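Local coordinates for protein Rho guanyl nucleotide exchange factor (Rom2), putative (Aspergillus fumigatus Af293, PDB 5O51) that probably acts as a guanine-nucleotide exchange factor for Rho-type GTPases and is represented here by its CNH domain, a seven-bladed beta-propeller, at residues A223-V228 and S245-F250; N237-L242 and W256-D261. All blocks are in the same frame, centred on the assembly; numbering follows the deposited sequence.

Interaction 1 (A223-V228 and S245-F250); sequences ARKENV and SDFSFF
Lys225 and Val228 face Asp246 and Phe247 across two chain segments that never pair as strands. Residues 223-228 begin in the short helix 220-224 and lead on into a loop, modelled with a cis peptide before Asn227, while 245-250 leave a turn and become strand from Phe247 onward. The backbones come nearest at Val228 CA and Ser245 CA, 7.3 Å apart, and no hydrogen bond joins them, so side chains make the contact. Lys225 starts with CG anti to its carbonyl carbon (chi1 -71°), and bends at chi2 and chi4 lay its chain past Phe247, the two side chains running in opposite directions. Lys225 CE sits at the ring edge, near the plane, 3.8 Å from Phe247 CE2. On the way Lys225 CD passes Asp246 OD2 at 3.9 Å. Lys225 NZ stays 4.3 Å from Asp246 OD2, beyond a salt bridge, so any attraction is probably loose, on the exposed side of the contact. Deeper in, Val228 CG1 approaches Phe247 CZ obliquely at 4.3 Å, a light apolar touch between two buried side chains. Phe247 also meets Phe221 of helix 220-224 and Tyr244 of strand 239-244 edge-to-face. The contact thus packs the linker entering strand 230-236, first of its propeller blade, against the start of the blade's third strand, 247-251.

Interaction 2 (N237-L242 and W256-D261); sequences NGEFLL and WRARPD
Arg259 turns the edge of its guanidinium to Glu239, and OE1 of that carboxylate lies in the guanidinium plane. The two flat groups are not coplanar, their planes standing 37° apart, and the side chains cross at about a right angle. Phe250 of strand 247-251 adds a cation-pi contact to the same guanidinium. In the neighbouring arginine, Arg257, one guanidinium face carries Pro260 O, 3.3 Å above the plane and displaced toward the rim, a contact made within the loop itself.

The salt bridge rests on a single carboxylate oxygen. Arg259 NH2 donates to Glu239 OE1 over 3.0 Å with an N-H...O angle of 160°, reaching the oxygen nearly in line with its C-O bond. Arg259 NE adds a second, weak bond to Glu239 OE1 at 3.3 Å, making the grip forked but uneven. Glu239 OE2 lies 4.0 Å from Ala258 CB, so the methyl group sits beside the carboxylate. Glu239 reaches out with its chain extended beyond CG, whereas Arg259 bends at chi3 (-147°) to bring its edge round. Arg259 NH1 has a second partner, a salt bridge to Glu294, so the guanidinium is shared by two carboxylates, and its charge would probably help keep Glu239 ionised.

The salt bridge lies at the surface, its residues partly exposed. It ties the start of strand 239-244, second in its blade, to the loop between strands 247-251 and 264-265, where Ala258 is also hydrogen-bonded through its backbone to Phe250; Glu294 follows strand 287-292 of the next blade.

Overall arrangement
Both interactions belong to one four-stranded propeller blade, with centres about 15 Å apart and segments that alternate along the chain. Strands 239-244 and 247-251 are neighbours in its sheet, and the backbone pair Phe249 O to Leu242 N, 2.9 Å, connects interaction 1 to interaction 2 directly. Interaction 1 is partly buried and made by van der Waals contacts, with the lysine's carbon chain against a ring and a carboxylate. Interaction 2 lies on the surface with little apolar contact; where interaction 1 leaves its charges unbonded to each other, interaction 2 joins its own directly. Phe250 bridges them, lying in the strand of interaction 1 while touching both partners of the salt bridge in interaction 2.

Interaction 1 (A223-V228 and S245-F250)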
ATOM      1  N   ALA A 223     -23.034  -5.223  -7.603  1.00 63.83           N
ATOM      2  CA  ALA A 223     -23.268  -5.863  -8.942  1.00 73.87           C
ATOM      3  C   ALA A 223     -23.849  -4.917  -9.998  1.00 80.42           C
ATOM      4  O   ALA A 223     -23.590  -5.066 -11.184  1.00 74.76           O
ATOM      5  CB  ALA A 223     -24.194  -7.077  -8.795  1.00 69.63           C
ATOM      6  N   ARG A 224     -24.696  -4.000  -9.549  1.00 84.98           N
ATOM      7  CA  ARG A 224     -25.166  -2.835 -10.334  1.00 82.01           C
ATOM      8  C   ARG A 224     -24.096  -2.110 -11.154  1.00 79.36           C
ATOM      9  O   ARG A 224     -24.351  -1.687 -12.269  1.00 75.91           O
ATOM     10  CB  ARG A 224     -25.752  -1.796  -9.359  1.00 74.93           C
ATOM     11  CG  ARG A 224     -27.092  -1.229  -9.735  1.00 70.56           C
ATOM     12  CD  ARG A 224     -27.582  -0.304  -8.647  1.00 65.12           C
ATOM     13  NE  ARG A 224     -28.296  -1.024  -7.598  1.00 72.21           N
ATOM     14  CZ  ARG A 224     -28.535  -0.560  -6.360  1.00 68.93           C
ATOM     15  NH1 ARG A 224     -28.096   0.644  -5.949  1.00 68.45           N
ATOM     16  NH2 ARG A 224     -29.223  -1.326  -5.513  1.00 62.26           N
ATOM     17  N   LYS A 225     -22.909  -1.940 -10.580  1.00 87.53           N
ATOM     18  CA  LYS A 225     -21.987  -0.897 -11.041  1.00 90.94           C
ATOM     19  C   LYS A 225     -21.083  -1.220 -12.220  1.00 92.80           C
ATOM     20  O   LYS A 225     -20.685  -0.276 -12.912  1.00 95.20           O
ATOM     21  CB  LYS A 225     -21.089  -0.428  -9.886  1.00 86.06           C
ATOM     22  CG  LYS A 225     -21.821   0.375  -8.839  1.00 80.00           C
ATOM     23  CD  LYS A 225     -21.175   1.737  -8.694  1.00 79.03           C
ATOM     24  CE  LYS A 225     -21.800   2.514  -7.548  1.00 76.78           C
ATOM     25  NZ  LYS A 225     -21.914   3.949  -7.914  1.00 75.70           N
ATOM     26  N   GLU A 226     -20.745  -2.503 -12.429  1.00 83.72           N
ATOM     27  CA  GLU A 226     -19.543  -2.896 -13.213  1.00 92.04           C
ATOM     28  C   GLU A 226     -19.028  -1.805 -14.158  1.00 94.31           C
ATOM     29  O   GLU A 226     -19.710  -1.525 -15.143  1.00 95.04           O
ATOM     30  CB  GLU A 226     -19.758  -4.221 -13.979  1.00 97.72           C
ATOM     31  CG  GLU A 226     -18.964  -5.418 -13.447  1.00 96.85           C
ATOM     32  CD  GLU A 226     -19.055  -5.594 -11.934  1.00100.27           C
ATOM     33  OE1 GLU A 226     -20.053  -5.155 -11.312  1.00111.73           O
ATOM     34  OE2 GLU A 226     -18.116  -6.171 -11.357  1.00 99.75           O
ATOM     35  N   ASN A 227     -17.848  -1.198 -13.914  1.00 93.46           N
ATOM     36  CA  ASN A 227     -16.730  -1.721 -13.077  1.00 88.83           C
ATOM     37  C   ASN A 227     -16.555  -1.158 -11.674  1.00 68.93           C
ATOM     38  O   ASN A 227     -17.190  -0.187 -11.293  1.00 72.94           O
ATOM     39  CB  ASN A 227     -15.422  -1.496 -13.835  1.00 96.75           C
ATOM     40  CG  ASN A 227     -15.376  -2.277 -15.120  1.00104.87           C
ATOM     41  OD1 ASN A 227     -15.160  -1.718 -16.187  1.00108.07           O
ATOM     42  ND2 ASN A 227     -15.619  -3.583 -15.024  1.00114.66           N
ATOM     43  N   VAL A 228     -15.651  -1.779 -10.930  1.00 65.52           N
ATOM     44  CA  VAL A 228     -15.320  -1.354  -9.575  1.00 58.56           C
ATOM     45  C   VAL A 228     -13.818  -1.334  -9.351  1.00 57.40           C
ATOM     46  O   VAL A 228     -12.988  -1.948 -10.095  1.00 52.08           O
ATOM     47  CB  VAL A 228     -16.005  -2.253  -8.496  1.00 60.84           C
ATOM     48  CG1 VAL A 228     -17.511  -2.097  -8.527  1.00 63.73           C
ATOM     49  CG2 VAL A 228     -15.648  -3.718  -8.660  1.00 59.51           C
ATOM     50  N   SER A 245     -13.373   2.030  -4.154  1.00 35.83           N
ATOM     51  CA  SER A 245     -13.384   3.459  -4.405  1.00 37.01           C
ATOM     52  C   SER A 245     -14.782   4.037  -4.195  1.00 37.16           C
ATOM     53  O   SER A 245     -14.902   5.188  -3.845  1.00 36.99           O
ATOM     54  CB  SER A 245     -12.857   3.833  -5.794  1.00 40.43           C
ATOM     55  OG  SER A 245     -13.719   3.280  -6.806  1.00 42.12           O
ATOM     56  N   ASP A 246     -15.848   3.255  -4.361  1.00 36.52           N
ATOM     57  CA  ASP A 246     -17.192   3.813  -4.259  1.00 38.41           C
ATOM     58  C   ASP A 246     -17.882   3.625  -2.917  1.00 39.15           C
ATOM     59  O   ASP A 246     -18.756   4.420  -2.547  1.00 35.13           O
ATOM     60  CB  ASP A 246     -18.083   3.274  -5.397  1.00 41.86           C
ATOM     61  CG  ASP A 246     -17.714   3.874  -6.777  1.00 45.97           C
ATOM     62  OD1 ASP A 246     -17.383   5.081  -6.890  1.00 45.88           O
ATOM     63  OD2 ASP A 246     -17.696   3.108  -7.741  1.00 55.39           O
ATOM     64  N   PHE A 247     -17.495   2.590  -2.177  1.00 34.83           N
ATOM     65  CA  PHE A 247     -18.219   2.234  -0.997  1.00 34.85           C
ATOM     66  C   PHE A 247     -17.431   1.339  -0.111  1.00 32.02           C
ATOM     67  O   PHE A 247     -16.488   0.728  -0.554  1.00 34.20           O
ATOM     68  CB  PHE A 247     -19.572   1.568  -1.336  1.00 40.39           C
ATOM     69  CG  PHE A 247     -19.556   0.729  -2.591  1.00 42.35           C
ATOM     70  CD1 PHE A 247     -18.818  -0.436  -2.658  1.00 38.66           C
ATOM     71  CD2 PHE A 247     -20.356   1.083  -3.687  1.00 41.84           C
ATOM     72  CE1 PHE A 247     -18.784  -1.185  -3.839  1.00 46.86           C
ATOM     73  CE2 PHE A 247     -20.371   0.332  -4.849  1.00 43.85           C
ATOM     74  CZ  PHE A 247     -19.579  -0.804  -4.935  1.00 46.65           C
ATOM     75  N   SER A 248     -17.849   1.273   1.159  1.00 34.36           N
ATOM     76  CA  SER A 248     -17.324   0.309   2.100  1.00 34.11           C
ATOM     77  C   SER A 248     -18.440  -0.429   2.770  1.00 36.36           C
ATOM     78  O   SER A 248     -19.477   0.165   3.052  1.00 36.64           O
ATOM     79  CB  SER A 248     -16.383   0.971   3.134  1.00 34.62           C
ATOM     80  OG  SER A 248     -15.169   1.324   2.504  1.00 34.84           O
ATOM     81  N   PHE A 249     -18.204  -1.731   3.056  1.00 38.17           N
ATOM     82  CA  PHE A 249     -19.131  -2.490   3.874  1.00 39.19           C
ATOM     83  C   PHE A 249     -18.493  -3.766   4.467  1.00 40.37           C
ATOM     84  O   PHE A 249     -17.371  -4.185   4.107  1.00 37.94           O
ATOM     85  CB  PHE A 249     -20.347  -2.851   3.029  1.00 40.81           C
ATOM     86  CG  PHE A 249     -19.990  -3.669   1.826  1.00 38.99           C
ATOM     87  CD1 PHE A 249     -19.608  -3.064   0.660  1.00 39.00           C
ATOM     88  CD2 PHE A 249     -19.948  -5.049   1.925  1.00 37.91           C
ATOM     89  CE1 PHE A 249     -19.199  -3.817  -0.420  1.00 37.58           C
ATOM     90  CE2 PHE A 249     -19.583  -5.810   0.852  1.00 39.18           C
ATOM     91  CZ  PHE A 249     -19.229  -5.197  -0.330  1.00 41.51           C
ATOM     92  N   PHE A 250     -19.233  -4.412   5.366  1.00 40.81           N
ATOM     93  CA  PHE A 250     -18.709  -5.640   6.034  1.00 42.93           C
ATOM     94  C   PHE A 250     -19.218  -6.958   5.398  1.00 42.49           C
ATOM     95  O   PHE A 250     -20.405  -7.051   4.996  1.00 42.27           O
ATOM     96  CB  PHE A 250     -19.129  -5.636   7.479  1.00 37.38           C
ATOM     97  CG  PHE A 250     -18.478  -4.623   8.304  1.00 44.78           C
ATOM     98  CD1 PHE A 250     -17.232  -4.873   8.863  1.00 42.85           C
ATOM     99  CD2 PHE A 250     -19.138  -3.430   8.618  1.00 46.50           C
ATOM    100  CE1 PHE A 250     -16.608  -3.918   9.626  1.00 41.45           C
ATOM    101  CE2 PHE A 250     -18.529  -2.499   9.411  1.00 45.24           C
ATOM    102  CZ  PHE A 250     -17.260  -2.730   9.910  1.00 44.39           C
TER

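Interaction 2 (N237-L242 and W256-D261)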
ATOM      1  N   ASN A 237     -12.389  -9.093  13.985  1.00 62.63           N
ATOM      2  CA  ASN A 237     -13.038 -10.288  14.574  1.00 60.98           C
ATOM      3  C   ASN A 237     -13.089 -11.343  13.470  1.00 58.95           C
ATOM      4  O   ASN A 237     -12.119 -11.473  12.704  1.00 70.33           O
ATOM      5  CB  ASN A 237     -14.462  -9.967  15.092  1.00 60.07           C
ATOM      6  CG  ASN A 237     -14.532  -8.638  15.807  1.00 72.95           C
ATOM      7  OD1 ASN A 237     -15.447  -7.824  15.556  1.00 87.28           O
ATOM      8  ND2 ASN A 237     -13.554  -8.393  16.696  1.00 67.42           N
ATOM      9  N   GLY A 238     -14.209 -12.048  13.329  1.00 55.75           N
ATOM     10  CA  GLY A 238     -14.429 -12.851  12.112  1.00 68.42           C
ATOM     11  C   GLY A 238     -15.260 -12.202  11.013  1.00 62.83           C
ATOM     12  O   GLY A 238     -15.893 -12.921  10.246  1.00 70.03           O
ATOM     13  N   GLU A 239     -15.292 -10.862  10.954  1.00 66.70           N
ATOM     14  CA  GLU A 239     -15.851 -10.125   9.791  1.00 67.22           C
ATOM     15  C   GLU A 239     -14.677  -9.475   9.011  1.00 61.52           C
ATOM     16  O   GLU A 239     -13.668  -9.130   9.598  1.00 60.36           O
ATOM     17  CB  GLU A 239     -16.846  -9.025  10.239  1.00 68.57           C
ATOM     18  CG  GLU A 239     -17.925  -9.416  11.256  1.00 72.68           C
ATOM     19  CD  GLU A 239     -18.703  -8.211  11.845  1.00 80.44           C
ATOM     20  OE1 GLU A 239     -18.150  -7.084  12.030  1.00 71.49           O
ATOM     21  OE2 GLU A 239     -19.906  -8.404  12.141  1.00 88.47           O
ATOM     22  N   PHE A 240     -14.845  -9.268   7.710  1.00 58.69           N
ATOM     23  CA  PHE A 240     -13.932  -8.430   6.915  1.00 54.38           C
ATOM     24  C   PHE A 240     -14.579  -7.120   6.502  1.00 48.94           C
ATOM     25  O   PHE A 240     -15.726  -7.123   6.042  1.00 46.22           O
ATOM     26  CB  PHE A 240     -13.574  -9.165   5.668  1.00 55.23           C
ATOM     27  CG  PHE A 240     -12.848 -10.444   5.923  1.00 66.70           C
ATOM     28  CD1 PHE A 240     -13.546 -11.601   6.284  1.00 80.15           C
ATOM     29  CD2 PHE A 240     -11.473 -10.518   5.784  1.00 64.19           C
ATOM     30  CE1 PHE A 240     -12.876 -12.807   6.499  1.00 86.55           C
ATOM     31  CE2 PHE A 240     -10.794 -11.723   5.987  1.00 74.57           C
ATOM     32  CZ  PHE A 240     -11.492 -12.864   6.349  1.00 81.16           C
ATOM     33  N   LEU A 241     -13.853  -6.021   6.667  1.00 40.66           N
ATOM     34  CA  LEU A 241     -14.229  -4.727   6.121  1.00 40.04           C
ATOM     35  C   LEU A 241     -13.650  -4.606   4.749  1.00 37.00           C
ATOM     36  O   LEU A 241     -12.414  -4.656   4.611  1.00 43.61           O
ATOM     37  CB  LEU A 241     -13.736  -3.579   6.973  1.00 39.86           C
ATOM     38  CG  LEU A 241     -13.997  -2.138   6.414  1.00 39.83           C
ATOM     39  CD1 LEU A 241     -15.490  -1.876   6.322  1.00 40.39           C
ATOM     40  CD2 LEU A 241     -13.377  -1.102   7.312  1.00 40.20           C
ATOM     41  N   LEU A 242     -14.530  -4.473   3.751  1.00 34.97           N
ATOM     42  CA  LEU A 242     -14.170  -4.361   2.343  1.00 39.05           C
ATOM     43  C   LEU A 242     -14.281  -2.911   1.891  1.00 36.48           C
ATOM     44  O   LEU A 242     -15.315  -2.262   2.128  1.00 35.82           O
ATOM     45  CB  LEU A 242     -15.102  -5.237   1.536  1.00 42.57           C
ATOM     46  CG  LEU A 242     -15.010  -6.771   1.807  1.00 46.72           C
ATOM     47  CD1 LEU A 242     -15.991  -7.464   0.852  1.00 49.38           C
ATOM     48  CD2 LEU A 242     -13.657  -7.388   1.504  1.00 51.29           C
ATOM     49  N   TRP A 256     -20.670 -13.258   2.772  1.00 62.53           N
ATOM     50  CA  TRP A 256     -22.087 -12.979   2.946  1.00 64.26           C
ATOM     51  C   TRP A 256     -22.146 -11.701   3.764  1.00 54.36           C
ATOM     52  O   TRP A 256     -21.318 -11.519   4.672  1.00 48.23           O
ATOM     53  CB  TRP A 256     -22.833 -14.152   3.633  1.00 68.94           C
ATOM     54  CG  TRP A 256     -24.307 -14.071   3.415  1.00 73.61           C
ATOM     55  CD1 TRP A 256     -25.216 -13.394   4.184  1.00 75.77           C
ATOM     56  CD2 TRP A 256     -25.053 -14.649   2.320  1.00 80.52           C
ATOM     57  NE1 TRP A 256     -26.478 -13.524   3.646  1.00 79.86           N
ATOM     58  CE2 TRP A 256     -26.409 -14.277   2.502  1.00 74.67           C
ATOM     59  CE3 TRP A 256     -24.704 -15.453   1.211  1.00 71.62           C
ATOM     60  CZ2 TRP A 256     -27.417 -14.657   1.606  1.00 70.14           C
ATOM     61  CZ3 TRP A 256     -25.703 -15.833   0.338  1.00 72.87           C
ATOM     62  CH2 TRP A 256     -27.050 -15.439   0.544  1.00 71.08           C
ATOM     63  N   ARG A 257     -23.092 -10.813   3.439  1.00 48.40           N
ATOM     64  CA  ARG A 257     -23.138  -9.492   4.083  1.00 51.49           C
ATOM     65  C   ARG A 257     -23.215  -9.649   5.603  1.00 55.85           C
ATOM     66  O   ARG A 257     -23.824 -10.586   6.100  1.00 57.54           O
ATOM     67  CB  ARG A 257     -24.319  -8.679   3.576  1.00 45.26           C
ATOM     68  CG  ARG A 257     -24.499  -7.288   4.164  1.00 47.74           C
ATOM     69  CD  ARG A 257     -23.557  -6.315   3.487  1.00 49.29           C
ATOM     70  NE  ARG A 257     -23.790  -4.908   3.853  1.00 47.90           N
ATOM     71  CZ  ARG A 257     -24.636  -4.071   3.251  1.00 48.13           C
ATOM     72  NH1 ARG A 257     -25.433  -4.457   2.234  1.00 42.24           N
ATOM     73  NH2 ARG A 257     -24.694  -2.816   3.684  1.00 48.89           N
ATOM     74  N   ALA A 258     -22.592  -8.731   6.319  1.00 49.51           N
ATOM     75  CA  ALA A 258     -22.771  -8.584   7.755  1.00 52.22           C
ATOM     76  C   ALA A 258     -23.092  -7.095   8.053  1.00 49.81           C
ATOM     77  O   ALA A 258     -22.736  -6.220   7.277  1.00 48.85           O
ATOM     78  CB  ALA A 258     -21.500  -9.047   8.496  1.00 52.09           C
ATOM     79  N   ARG A 259     -23.726  -6.834   9.205  1.00 50.12           N
ATOM     80  CA  ARG A 259     -24.324  -5.562   9.545  1.00 48.58           C
ATOM     81  C   ARG A 259     -24.994  -5.011   8.278  1.00 55.21           C
ATOM     82  O   ARG A 259     -24.493  -4.042   7.663  1.00 47.91           O
ATOM     83  CB  ARG A 259     -23.270  -4.597  10.078  1.00 57.99           C
ATOM     84  CG  ARG A 259     -22.358  -5.153  11.170  1.00 57.54           C
ATOM     85  CD  ARG A 259     -21.534  -4.024  11.810  1.00 60.85           C
ATOM     86  NE  ARG A 259     -20.198  -4.494  12.221  1.00 69.10           N
ATOM     87  CZ  ARG A 259     -19.256  -3.755  12.819  1.00 69.59           C
ATOM     88  NH1 ARG A 259     -19.453  -2.460  13.120  1.00 69.26           N
ATOM     89  NH2 ARG A 259     -18.104  -4.336  13.137  1.00 68.95           N
ATOM     90  N   PRO A 260     -26.119  -5.632   7.877  1.00 54.70           N
ATOM     91  CA  PRO A 260     -26.757  -5.351   6.566  1.00 50.59           C
ATOM     92  C   PRO A 260     -27.305  -3.951   6.441  1.00 48.83           C
ATOM     93  O   PRO A 260     -27.530  -3.481   5.335  1.00 49.08           O
ATOM     94  CB  PRO A 260     -27.885  -6.406   6.484  1.00 53.00           C
ATOM     95  CG  PRO A 260     -28.203  -6.721   7.887  1.00 51.14           C
ATOM     96  CD  PRO A 260     -26.978  -6.476   8.736  1.00 48.85           C
ATOM     97  N   ASP A 261     -27.521  -3.270   7.568  1.00 46.60           N
ATOM     98  CA  ASP A 261     -27.937  -1.885   7.534  1.00 50.50           C
ATOM     99  C   ASP A 261     -26.804  -0.841   7.513  1.00 49.74           C
ATOM    100  O   ASP A 261     -27.073   0.381   7.467  1.00 48.59           O
ATOM    101  CB  ASP A 261     -28.897  -1.624   8.690  1.00 50.63           C
ATOM    102  CG  ASP A 261     -30.181  -2.482   8.571  1.00 65.16           C
ATOM    103  OD1 ASP A 261     -30.717  -2.697   7.427  1.00 62.20           O
ATOM    104  OD2 ASP A 261     -30.637  -2.957   9.632  1.00 66.59           O
TER